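Local coordinates for protein aspartate aminotransferase, cytoplasmic (Schizosaccharomyces pombe 972h-, PDB 6JPK) that catalyses the pyridoxal 5'-phosphate-dependent transfer of an amino group between L-aspartate and 2-oxoglutarate, giving oxaloacetate and L-glutamate, at residues D233-A236 and L237-V241; E207-S211 and R212-V216; P77-T80 and K81-E85; E168-L171 and S172-S176; I195-R199 and E200-S204. The protein carries 1 engineered substitution. All blocks are in the same frame, centred on the assembly; numbering follows the deposited sequence.

Contact 1: residues D233-A236 and L237-V241; sequences DSWA and LNEFV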
# COMPACT_ATOMS: atom_id res chain seq x y z
N ASP A 233 -7.43 0.73 -26.49
CA ASP A 233 -7.63 -0.09 -25.30
C ASP A 233 -8.53 0.58 -24.27
O ASP A 233 -9.14 -0.11 -23.46
CB ASP A 233 -6.28 -0.47 -24.69
CG ASP A 233 -5.50 -1.46 -25.57
OD1 ASP A 233 -6.08 -1.93 -26.58
OD2 ASP A 233 -4.32 -1.76 -25.27
N SER A 234 -8.65 1.91 -24.31
CA SER A 234 -9.58 2.63 -23.45
C SER A 234 -10.91 2.93 -24.14
O SER A 234 -11.71 3.72 -23.60
CB SER A 234 -8.95 3.94 -22.96
OG SER A 234 -8.74 4.86 -24.03
N TRP A 235 -11.18 2.31 -25.29
CA TRP A 235 -12.38 2.63 -26.06
C TRP A 235 -13.66 2.45 -25.25
O TRP A 235 -14.57 3.29 -25.32
CB TRP A 235 -12.44 1.77 -27.34
CG TRP A 235 -13.70 2.07 -28.13
CD1 TRP A 235 -13.85 3.03 -29.09
CD2 TRP A 235 -14.98 1.44 -27.98
NE1 TRP A 235 -15.15 3.02 -29.56
CE2 TRP A 235 -15.86 2.05 -28.90
CE3 TRP A 235 -15.46 0.41 -27.16
CZ2 TRP A 235 -17.21 1.67 -29.02
CZ3 TRP A 235 -16.81 0.03 -27.28
CH2 TRP A 235 -17.66 0.66 -28.21
N ALA A 236 -13.77 1.35 -24.50
CA ALA A 236 -15.00 1.06 -23.77
C ALA A 236 -15.27 2.11 -22.70
O ALA A 236 -16.42 2.54 -22.52
CB ALA A 236 -14.94 -0.34 -23.14
N LEU A 237 -14.22 2.52 -21.97
CA LEU A 237 -14.32 3.61 -21.00
C LEU A 237 -14.88 4.87 -21.63
O LEU A 237 -15.77 5.52 -21.08
CB LEU A 237 -12.94 3.94 -20.44
CG LEU A 237 -12.55 3.43 -19.07
CD1 LEU A 237 -12.63 1.92 -19.08
CD2 LEU A 237 -11.15 3.93 -18.77
N ASN A 238 -14.30 5.28 -22.76
CA ASN A 238 -14.69 6.54 -23.36
C ASN A 238 -16.06 6.44 -24.02
O ASN A 238 -16.77 7.45 -24.12
CB ASN A 238 -13.61 6.98 -24.35
CG ASN A 238 -12.39 7.53 -23.63
OD1 ASN A 238 -12.40 8.66 -23.13
ND2 ASN A 238 -11.36 6.72 -23.51
N GLU A 239 -16.44 5.25 -24.47
CA GLU A 239 -17.80 5.10 -24.99
C GLU A 239 -18.82 5.28 -23.87
O GLU A 239 -19.86 5.93 -24.07
CB GLU A 239 -17.96 3.74 -25.66
CG GLU A 239 -19.17 3.65 -26.59
CD GLU A 239 -19.04 4.55 -27.83
OE1 GLU A 239 -17.92 5.04 -28.15
OE2 GLU A 239 -20.07 4.77 -28.49
N PHE A 240 -18.52 4.74 -22.69
CA PHE A 240 -19.46 4.84 -21.58
C PHE A 240 -19.65 6.28 -21.14
O PHE A 240 -20.74 6.64 -20.67
CB PHE A 240 -19.00 3.96 -20.41
CG PHE A 240 -20.05 3.78 -19.34
CD1 PHE A 240 -21.12 2.93 -19.55
CD2 PHE A 240 -19.97 4.47 -18.14
CE1 PHE A 240 -22.11 2.77 -18.58
CE2 PHE A 240 -20.95 4.32 -17.16
CZ PHE A 240 -22.02 3.47 -17.38
N VAL A 241 -18.63 7.13 -21.31
CA VAL A 241 -18.75 8.54 -20.93
C VAL A 241 -19.93 9.21 -21.63
O VAL A 241 -20.59 10.08 -21.05
CB VAL A 241 -17.44 9.30 -21.23
CG1 VAL A 241 -17.62 10.81 -20.98
CG2 VAL A 241 -16.29 8.75 -20.39
O HOH W 1 -15.11 5.40 -27.27
O HOH W 2 -16.59 4.98 -31.39

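Contact 2: residues E207-S211 and R212-V216; sequences ESLLS and RKHLV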
# COMPACT_ATOMS: atom_id res chain seq x y z
N GLU A 207 -26.28 -0.50 -23.11
CA GLU A 207 -27.71 -0.21 -23.15
C GLU A 207 -28.45 -0.92 -22.02
O GLU A 207 -29.30 -0.32 -21.34
CB GLU A 207 -28.29 -0.62 -24.50
CG GLU A 207 -29.80 -0.38 -24.62
CD GLU A 207 -30.57 -1.62 -25.07
OE1 GLU A 207 -30.10 -2.32 -26.00
OE2 GLU A 207 -31.65 -1.90 -24.49
N SER A 208 -28.16 -2.20 -21.81
CA SER A 208 -28.88 -2.94 -20.77
C SER A 208 -28.43 -2.53 -19.37
O SER A 208 -29.25 -2.48 -18.45
CB SER A 208 -28.70 -4.44 -20.98
OG SER A 208 -29.39 -4.86 -22.15
N LEU A 209 -27.13 -2.22 -19.19
CA LEU A 209 -26.67 -1.71 -17.91
C LEU A 209 -27.39 -0.42 -17.53
O LEU A 209 -27.77 -0.23 -16.37
CB LEU A 209 -25.15 -1.48 -17.93
CG LEU A 209 -24.20 -2.68 -17.92
CD1 LEU A 209 -22.80 -2.24 -18.38
CD2 LEU A 209 -24.12 -3.31 -16.54
N LEU A 210 -27.57 0.49 -18.49
CA LEU A 210 -28.28 1.74 -18.18
C LEU A 210 -29.77 1.50 -17.97
O LEU A 210 -30.38 2.14 -17.11
CB LEU A 210 -28.07 2.76 -19.30
CG LEU A 210 -26.61 2.97 -19.70
CD1 LEU A 210 -26.58 3.52 -21.09
CD2 LEU A 210 -25.89 3.89 -18.75
N SER A 211 -30.37 0.61 -18.76
CA SER A 211 -31.80 0.32 -18.60
C SER A 211 -32.10 -0.22 -17.20
O SER A 211 -33.19 0.03 -16.67
CB SER A 211 -32.25 -0.67 -19.66
OG SER A 211 -33.64 -0.88 -19.58
N ARG A 212 -31.17 -0.96 -16.61
CA ARG A 212 -31.33 -1.49 -15.26
C ARG A 212 -30.71 -0.60 -14.19
O ARG A 212 -30.74 -0.96 -13.01
CB ARG A 212 -30.73 -2.89 -15.17
CG ARG A 212 -31.48 -3.94 -15.99
CD ARG A 212 -32.93 -4.07 -15.52
NE ARG A 212 -33.03 -4.91 -14.32
CZ ARG A 212 -34.16 -5.13 -13.65
NH1 ARG A 212 -35.30 -4.54 -14.02
NH2 ARG A 212 -34.15 -5.92 -12.59
N LYS A 213 -30.14 0.54 -14.58
CA LYS A 213 -29.60 1.53 -13.64
C LYS A 213 -28.50 0.94 -12.76
O LYS A 213 -28.37 1.30 -11.59
CB LYS A 213 -30.71 2.13 -12.76
CG LYS A 213 -31.97 2.54 -13.54
CD LYS A 213 -32.99 3.21 -12.62
CE LYS A 213 -34.35 3.33 -13.29
NZ LYS A 213 -34.26 4.08 -14.57
N HIS A 214 -27.72 0.01 -13.32
CA HIS A 214 -26.62 -0.58 -12.58
C HIS A 214 -25.49 0.43 -12.41
O HIS A 214 -25.34 1.37 -13.19
CB HIS A 214 -26.09 -1.83 -13.30
CG HIS A 214 -27.08 -2.94 -13.39
ND1 HIS A 214 -27.92 -3.29 -12.35
CD2 HIS A 214 -27.36 -3.80 -14.40
CE1 HIS A 214 -28.68 -4.31 -12.72
NE2 HIS A 214 -28.35 -4.64 -13.96
N LEU A 215 -24.68 0.23 -11.37
CA LEU A 215 -23.50 1.04 -11.12
C LEU A 215 -22.28 0.35 -11.73
O LEU A 215 -22.04 -0.84 -11.47
CB LEU A 215 -23.30 1.26 -9.62
CG LEU A 215 -21.99 1.93 -9.22
CD1 LEU A 215 -21.89 3.30 -9.86
CD2 LEU A 215 -21.87 2.04 -7.70
N VAL A 216 -21.51 1.08 -12.54
CA VAL A 216 -20.43 0.49 -13.34
C VAL A 216 -19.07 0.81 -12.71
O VAL A 216 -18.78 1.97 -12.39
CB VAL A 216 -20.49 0.99 -14.80
CG1 VAL A 216 -19.23 0.60 -15.55
CG2 VAL A 216 -21.73 0.40 -15.49
O HOH W 3 -26.64 2.34 -15.30
O HOH W 4 -35.50 -1.80 -15.52

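Contact 3: residues P77-T80 and K81-E85; sequences PRFT and KAAAE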
# COMPACT_ATOMS: atom_id res chain seq x y z
N PRO A 77 0.35 14.89 -7.50
CA PRO A 77 -0.68 15.48 -8.38
C PRO A 77 -0.38 15.36 -9.86
O PRO A 77 -1.31 15.12 -10.65
CB PRO A 77 -0.71 16.95 -7.92
CG PRO A 77 -0.26 16.90 -6.49
CD PRO A 77 0.80 15.82 -6.46
N ARG A 78 0.88 15.50 -10.28
CA ARG A 78 1.13 15.38 -11.71
C ARG A 78 1.01 13.93 -12.18
O ARG A 78 0.87 13.70 -13.38
CB ARG A 78 2.50 15.94 -12.08
CG ARG A 78 3.63 15.49 -11.19
CD ARG A 78 4.73 16.57 -11.13
NE ARG A 78 5.79 16.20 -10.20
CZ ARG A 78 6.71 15.28 -10.47
NH1 ARG A 78 6.67 14.66 -11.66
NH2 ARG A 78 7.65 14.98 -9.58
N PHE A 79 1.08 12.96 -11.26
CA PHE A 79 0.74 11.59 -11.63
C PHE A 79 -0.76 11.39 -11.74
O PHE A 79 -1.25 10.89 -12.75
CB PHE A 79 1.33 10.59 -10.64
CG PHE A 79 0.76 9.19 -10.80
CD1 PHE A 79 1.17 8.38 -11.86
CD2 PHE A 79 -0.19 8.70 -9.91
CE1 PHE A 79 0.64 7.10 -12.02
CE2 PHE A 79 -0.72 7.41 -10.05
CZ PHE A 79 -0.31 6.62 -11.11
N THR A 80 -1.53 11.75 -10.69
CA THR A 80 -2.96 11.46 -10.74
C THR A 80 -3.62 12.19 -11.90
O THR A 80 -4.51 11.64 -12.55
CB THR A 80 -3.65 11.82 -9.42
OG1 THR A 80 -3.51 13.22 -9.16
CG2 THR A 80 -3.10 11.00 -8.23
N LYS A 81 -3.18 13.42 -12.19
CA LYS A 81 -3.77 14.13 -13.32
C LYS A 81 -3.42 13.45 -14.64
O LYS A 81 -4.30 13.23 -15.48
CB LYS A 81 -3.33 15.59 -13.33
CG LYS A 81 -4.04 16.44 -14.41
CD LYS A 81 -3.49 17.86 -14.46
CE LYS A 81 -4.17 18.70 -15.54
NZ LYS A 81 -3.44 19.98 -15.75
N ALA A 82 -2.14 13.10 -14.83
CA ALA A 82 -1.72 12.45 -16.08
C ALA A 82 -2.33 11.07 -16.24
O ALA A 82 -2.64 10.65 -17.36
CB ALA A 82 -0.19 12.35 -16.12
N ALA A 83 -2.50 10.33 -15.14
CA ALA A 83 -3.10 9.00 -15.22
C ALA A 83 -4.53 9.07 -15.73
O ALA A 83 -4.96 8.23 -16.53
CB ALA A 83 -3.06 8.32 -13.85
N ALA A 84 -5.29 10.07 -15.27
CA ALA A 84 -6.64 10.29 -15.77
C ALA A 84 -6.63 10.74 -17.22
O ALA A 84 -7.49 10.32 -18.02
CB ALA A 84 -7.35 11.33 -14.90
N GLU A 85 -5.70 11.62 -17.59
CA GLU A 85 -5.68 12.12 -18.96
C GLU A 85 -5.45 10.99 -19.97
O GLU A 85 -6.08 10.96 -21.03
CB GLU A 85 -4.60 13.20 -19.12
CG GLU A 85 -4.98 14.49 -18.40
CD GLU A 85 -3.89 15.57 -18.43
OE1 GLU A 85 -4.25 16.76 -18.49
OE2 GLU A 85 -2.69 15.22 -18.37

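Contact 4: residues E168-L171 and S172-S176; sequences EGML and STIKS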
# COMPACT_ATOMS: atom_id res chain seq x y z
N GLU A 168 -24.64 -13.69 -24.83
CA GLU A 168 -26.06 -13.81 -24.49
C GLU A 168 -26.25 -14.11 -23.00
O GLU A 168 -27.20 -13.60 -22.39
CB GLU A 168 -26.72 -14.90 -25.34
CG GLU A 168 -26.75 -14.60 -26.85
CD GLU A 168 -27.69 -13.45 -27.24
OE1 GLU A 168 -28.63 -13.14 -26.48
OE2 GLU A 168 -27.47 -12.85 -28.32
N GLY A 169 -25.37 -14.91 -22.41
CA GLY A 169 -25.46 -15.16 -20.97
C GLY A 169 -25.18 -13.92 -20.14
O GLY A 169 -25.88 -13.65 -19.16
N MET A 170 -24.15 -13.15 -20.50
CA MET A 170 -23.88 -11.91 -19.78
C MET A 170 -25.05 -10.93 -19.90
O MET A 170 -25.51 -10.36 -18.91
CB MET A 170 -22.58 -11.27 -20.30
CG MET A 170 -22.31 -9.87 -19.73
SD MET A 170 -20.65 -9.29 -20.11
CE MET A 170 -20.60 -7.75 -19.15
N LEU A 171 -25.53 -10.72 -21.13
CA LEU A 171 -26.66 -9.81 -21.34
C LEU A 171 -27.87 -10.23 -20.51
O LEU A 171 -28.55 -9.38 -19.91
CB LEU A 171 -27.02 -9.79 -22.83
CG LEU A 171 -27.25 -8.45 -23.53
CD1 LEU A 171 -28.31 -7.71 -22.79
CD2 LEU A 171 -25.98 -7.61 -23.57
N SER A 172 -28.15 -11.53 -20.47
CA SER A 172 -29.32 -12.00 -19.75
C SER A 172 -29.18 -11.74 -18.26
O SER A 172 -30.15 -11.34 -17.60
CB SER A 172 -29.53 -13.48 -20.06
OG SER A 172 -30.54 -14.02 -19.23
N THR A 173 -27.98 -11.93 -17.71
CA THR A 173 -27.74 -11.63 -16.30
C THR A 173 -27.88 -10.13 -16.03
O THR A 173 -28.45 -9.74 -15.00
CB THR A 173 -26.36 -12.14 -15.88
OG1 THR A 173 -26.34 -13.57 -15.99
CG2 THR A 173 -26.04 -11.76 -14.43
N ILE A 174 -27.39 -9.28 -16.93
CA ILE A 174 -27.55 -7.84 -16.73
C ILE A 174 -29.03 -7.48 -16.63
O ILE A 174 -29.43 -6.72 -15.74
CB ILE A 174 -26.86 -7.06 -17.86
CG1 ILE A 174 -25.34 -7.20 -17.76
CG2 ILE A 174 -27.29 -5.57 -17.81
CD1 ILE A 174 -24.58 -6.69 -18.97
N LYS A 175 -29.86 -8.04 -17.51
CA LYS A 175 -31.27 -7.65 -17.51
C LYS A 175 -32.01 -8.17 -16.28
O LYS A 175 -32.94 -7.51 -15.81
CB LYS A 175 -31.95 -8.14 -18.78
CG LYS A 175 -31.39 -7.56 -20.06
CD LYS A 175 -31.98 -8.30 -21.26
CE LYS A 175 -31.69 -7.57 -22.56
NZ LYS A 175 -31.93 -8.44 -23.74
N SER A 176 -31.63 -9.33 -15.74
CA SER A 176 -32.38 -9.91 -14.63
C SER A 176 -31.85 -9.51 -13.26
O SER A 176 -32.55 -9.71 -12.27
CB SER A 176 -32.40 -11.44 -14.75
OG SER A 176 -31.08 -11.95 -14.65

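Contact 5: residues I195-R199 and E200-S204; sequences IDPTR and EQWLS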
# COMPACT_ATOMS: atom_id res chain seq x y z
N ILE A 195 -10.58 -12.99 -24.01
CA ILE A 195 -11.57 -12.66 -25.03
C ILE A 195 -12.42 -11.51 -24.52
O ILE A 195 -12.93 -11.55 -23.39
CB ILE A 195 -12.41 -13.89 -25.44
CG1 ILE A 195 -13.25 -13.58 -26.69
CG2 ILE A 195 -13.31 -14.43 -24.29
CD1 ILE A 195 -12.42 -13.37 -27.94
N ASP A 196 -12.53 -10.44 -25.34
CA ASP A 196 -13.26 -9.20 -25.11
C ASP A 196 -14.53 -9.12 -25.95
O ASP A 196 -14.59 -9.69 -27.05
CB ASP A 196 -12.39 -7.97 -25.44
CG ASP A 196 -11.15 -7.90 -24.59
OD1 ASP A 196 -11.10 -8.60 -23.56
OD2 ASP A 196 -10.22 -7.13 -24.96
N PRO A 197 -15.55 -8.40 -25.48
CA PRO A 197 -16.70 -8.12 -26.34
C PRO A 197 -16.26 -7.29 -27.53
O PRO A 197 -15.35 -6.46 -27.42
CB PRO A 197 -17.66 -7.33 -25.43
CG PRO A 197 -17.15 -7.54 -24.02
CD PRO A 197 -15.67 -7.79 -24.15
N THR A 198 -16.93 -7.49 -28.67
CA THR A 198 -16.79 -6.55 -29.77
C THR A 198 -17.39 -5.20 -29.40
O THR A 198 -18.18 -5.08 -28.45
CB THR A 198 -17.50 -7.05 -31.03
OG1 THR A 198 -18.91 -7.09 -30.78
CG2 THR A 198 -17.03 -8.42 -31.40
N ARG A 199 -17.07 -4.18 -30.20
CA ARG A 199 -17.67 -2.86 -29.98
C ARG A 199 -19.18 -2.93 -30.07
O ARG A 199 -19.89 -2.36 -29.23
CB ARG A 199 -17.09 -1.84 -30.96
CG ARG A 199 -15.62 -1.55 -30.64
CD ARG A 199 -15.08 -0.39 -31.43
NE ARG A 199 -13.69 -0.14 -31.08
CZ ARG A 199 -12.96 0.84 -31.60
NH1 ARG A 199 -13.50 1.66 -32.49
NH2 ARG A 199 -11.70 1.01 -31.22
N GLU A 200 -19.70 -3.67 -31.06
CA GLU A 200 -21.14 -3.90 -31.17
C GLU A 200 -21.71 -4.56 -29.91
O GLU A 200 -22.77 -4.15 -29.41
CB GLU A 200 -21.41 -4.77 -32.40
CG GLU A 200 -22.86 -5.19 -32.59
CD GLU A 200 -23.03 -6.28 -33.64
OE1 GLU A 200 -22.71 -6.02 -34.82
OE2 GLU A 200 -23.47 -7.40 -33.28
N GLN A 201 -21.04 -5.59 -29.39
CA GLN A 201 -21.53 -6.23 -28.17
C GLN A 201 -21.47 -5.27 -26.98
O GLN A 201 -22.39 -5.25 -26.14
CB GLN A 201 -20.73 -7.49 -27.88
CG GLN A 201 -20.99 -8.63 -28.87
CD GLN A 201 -20.03 -9.77 -28.70
OE1 GLN A 201 -18.87 -9.57 -28.30
NE2 GLN A 201 -20.48 -10.99 -29.01
N TRP A 202 -20.41 -4.46 -26.90
CA TRP A 202 -20.28 -3.47 -25.83
C TRP A 202 -21.46 -2.50 -25.81
O TRP A 202 -21.97 -2.16 -24.74
CB TRP A 202 -18.99 -2.68 -25.98
CG TRP A 202 -17.78 -3.23 -25.27
CD1 TRP A 202 -16.58 -3.53 -25.83
CD2 TRP A 202 -17.65 -3.47 -23.87
NE1 TRP A 202 -15.70 -3.96 -24.86
CE2 TRP A 202 -16.34 -3.94 -23.65
CE3 TRP A 202 -18.52 -3.34 -22.77
CZ2 TRP A 202 -15.88 -4.29 -22.38
CZ3 TRP A 202 -18.05 -3.68 -21.52
CH2 TRP A 202 -16.74 -4.15 -21.33
N LEU A 203 -21.85 -2.01 -26.99
CA LEU A 203 -22.94 -1.04 -27.04
C LEU A 203 -24.23 -1.64 -26.50
O LEU A 203 -24.98 -0.98 -25.77
CB LEU A 203 -23.13 -0.55 -28.48
CG LEU A 203 -21.98 0.22 -29.11
CD1 LEU A 203 -22.33 0.59 -30.55
CD2 LEU A 203 -21.65 1.47 -28.30
N SER A 204 -24.50 -2.89 -26.85
CA SER A 204 -25.67 -3.58 -26.30
C SER A 204 -25.52 -3.82 -24.79
O SER A 204 -26.50 -3.72 -24.04
CB SER A 204 -25.88 -4.88 -27.06
OG SER A 204 -26.79 -5.74 -26.39
O HOH W 5 -16.48 -11.05 -28.46

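Contact 1: residues D233-A236 and L237-V241
Ser-234 O takes the backbone N-H of Asn-238 at 3.1 Å, and the i to i+4 pattern carries on with Glu-239 N to Trp-235 O and Phe-240 N to Ala-236 O, so helix 235-241 starts right behind Ser-234, its N-cap residue. That serine carbonyl is held twice. Asn-238 ND2 reaches the Ser-234 O from above the carbonyl plane, 3.0 Å away and bent to 146°; ND2 also bonds Leu-87 O, while OD1 takes Asn-91 ND2.

The Trp-235 indole and the Glu-239 chain lie alongside one another, ring and carboxylate planes 11° apart. The indole CG sits opposite the backbone N (chi1 178°), which stands the ring up beside the glutamate: Glu-239 CB lies over the six-membered ring of Trp-235, 4.0 Å from its centroid, a CH-pi contact. One water links Trp-235 O to Glu-239 OE1, and a second takes the NE1 proton and makes a weak bond to OE1. The other oxygen, OE2, pairs with Lys-242 in a salt bridge. With a leucine here, the NE1-bound water would probably lose its donor and Glu-239 CB the aromatic face beside it.

Leu-237 packs down on Phe-218 and Ile-220 of strand 215-220 and Val-249 of strand 247-252, while Ala-236 meets Trp-202 of helix 199-211 and the Trp-235 indole takes Arg-199 in a cation-pi contact.

Contact 2: residues E207-S211 and R212-V216
Leu-209 touches with both of its methyls: CD2 comes up to the edge of the His-214 imidazole, 3.9 Å from CD2 of His-214, while CD1 lies 4.1 Å from Val-216 CG2. The leucine crosses each partner at about a right angle. With CG beside the backbone N (chi1 -73°), its two methyls fork between histidine and valine. The backbone turn brings them together. His-214 N bonds Leu-209 O at 3.1 Å, almost straight in line with the C=O, and Lys-213 N comes to Leu-210 O from above the carbonyl plane. Lys-213 itself has a positive phi of 60°, and the whole is a Schellman motif closing helix 199-211. It turns the chain from the helix of the beta-alpha-beta unit into strand 215-220, which lies parallel to strand 182-186. One water bridges the exit, donating to Leu-209 O and to His-214 O, the latter at 2.7 Å. Further out, His-214 NE2 bonds Ile-174 O and ND1 has a weak bond with Ser-181 N; together they probably set the ring's rotation, the second only weakly. Arg-212 NH2 reaches Ala-177 O, and Tyr-4 of the second subunit hydrogen-bonds His-214 O through its hydroxyl.

Contact 3: residues P77-T80 and K81-E85
Phe-79 and Ala-83 make the tight side of this helical turn: the alanine CB sits over one face of the phenyl ring, toward its rim, 4.2 Å from Phe-79 CZ. Phe-79 CG lies opposite its backbone N (chi1 167°), which lays the ring forward along the helix toward Ala-83. The backbones of the same two residues are joined by a short bond, Ala-83 N to Phe-79 O at 2.8 Å and 160°. Helix 297-308 closes in on the ring with Ala-300 and Ala-303, and Gln-104 and Thr-264 meet it from the strands. The neighbouring alanines are in contact too: Ala-82 touches Leu-307, and Ala-84 touches Ser-102 and His-268. Buried Ala-83 also offers its carbonyl to Gln-251 NE2.

Pro-77, Arg-78 and Lys-81 form the loose, exposed side and meet the other segment mostly through backbone. Lys-81 N bonds Pro-77 O at 3.0 Å, but the lysine chain then runs off fully extended. Proline suits the first residue of the helix, where an N-H has no carbonyl a turn earlier to bond. Arg-78 O receives Ala-82 N in a weak bond of 3.4 Å.

One face is apolar and rich in alanine, the other exposed and carrying Arg-78 and Lys-81: helix 77-87 is an amphipathic helix, laid against the large mixed sheet of the aminotransferase fold where strands 264-270 and 100-106 run antiparallel.

Contact 4: residues E168-L171 and S172-S176
Met-170 O receives the N-H of Ile-174 in the shortest bond of this turn, 2.9 Å and 162°. Three more of the same kind run beside it, Ser-172 N to Glu-168 O, Thr-173 N to Gly-169 O and Lys-175 N to Leu-171 O, all between 3.0 and 3.1 Å, so helix 167-176 is regular here. Gly-169, earlier in it, gives its own N-H to Asp-166 OD1.

Two side-chain pairs carry the rest. Met-170 stretches out straight, CG opposite its backbone N (chi1 173°), and the end of Ile-174 comes against it: CD1 of the isoleucine is 4.0 Å from Met-170 CG and 4.1 Å from its CE. Both residues are buried, the methionine against Tyr-155 and Leu-185 and the isoleucine against Phe-183.

Leu-171 and Lys-175 pair differently. The extended lysine passes across the leucine end, with CE drawn to 3.4 Å from Leu-171 CD1, closer than carbons usually sit. Leucine chi1 of -134° falls between the usual staggered positions, and the two oddities together make the exact placing of this side chain uncertain. Behind it, Ser-204 and Ser-208 of helix 199-211 press on Leu-171.

Further along the lysine, NZ stays 6.4 Å from Glu-168 OE1, opposite charges not in contact, whose attraction is probably weak. The Met-170/Ile-174 and Leu-171/Lys-175 pairs thus meet through carbon, and the four N-H...O bonds come from the backbone, which suits a helix with its inner flank apolar and its charged residues at the surface.

Contact 5: residues I195-R199 and E200-S204
A capping box of Thr-198 and Gln-201 starts helix 199-211, the helix of the beta-alpha-beta unit that follows strand 182-186. Each residue takes the other's N-H: Gln-201 N gives to Thr-198 OG1 at 3.0 Å and 163°, and Thr-198 N gives to Gln-201 OE1 at 2.9 Å. The threonine hydroxyl is placed for this by chi1 of 65°, which tucks OG1 between its N and carbonyl carbon. OE1 has a second grip, a water that also donates to Asp-196 O. The Asp-196 carboxylate bonds the N-H groups of Ala-189 and His-190, about 8 Å from the side chain of Asn-191, a probable L-aspartate-binding residue.

Pro-197 lies over one face of the Trp-202 indole. Its CB stands 3.9 Å from the centroid of the five-membered ring, a CH-pi contact almost on the ring normal, and its CG is 3.7 Å from Trp-202 CE2. Were Trp-202 an alanine, Pro-197 would probably lose this flat partner and a gap open in the buried side of the turn.

The Trp-202 ring also meets that of Phe-206, planes about 25° apart. Pro-197 and Gln-201 rest on Phe-165 of strand 164-165, while Trp-202 packs on Ala-236, and Leu-203 on Trp-235 and Glu-239, of helix 235-241.

In the fold
Contacts 1, 2, 4 and 5 form a linked cluster, in touch as 1 with 5, 1 with 2, 2 with 4 and 4 with 5, whereas contact 3 stands apart, about 28 Å centre to centre from contacts 2 and 5. Contact 1 is the buried one; the others are partly buried, with exposed residues at their margins. Contacts 2 and 5 hold opposite ends of helix 199-211, one by a Schellman motif and the other by a capping box. Phe-240 of contact 1 packs on both Leu-210 of that helix and Val-216 of the next strand. CH-pi contacts to indoles mark contacts 1 and 5; waters bridge these and contact 2; contact 3 sets one alanine over a phenyl face, and contact 4 pairs aliphatic chains.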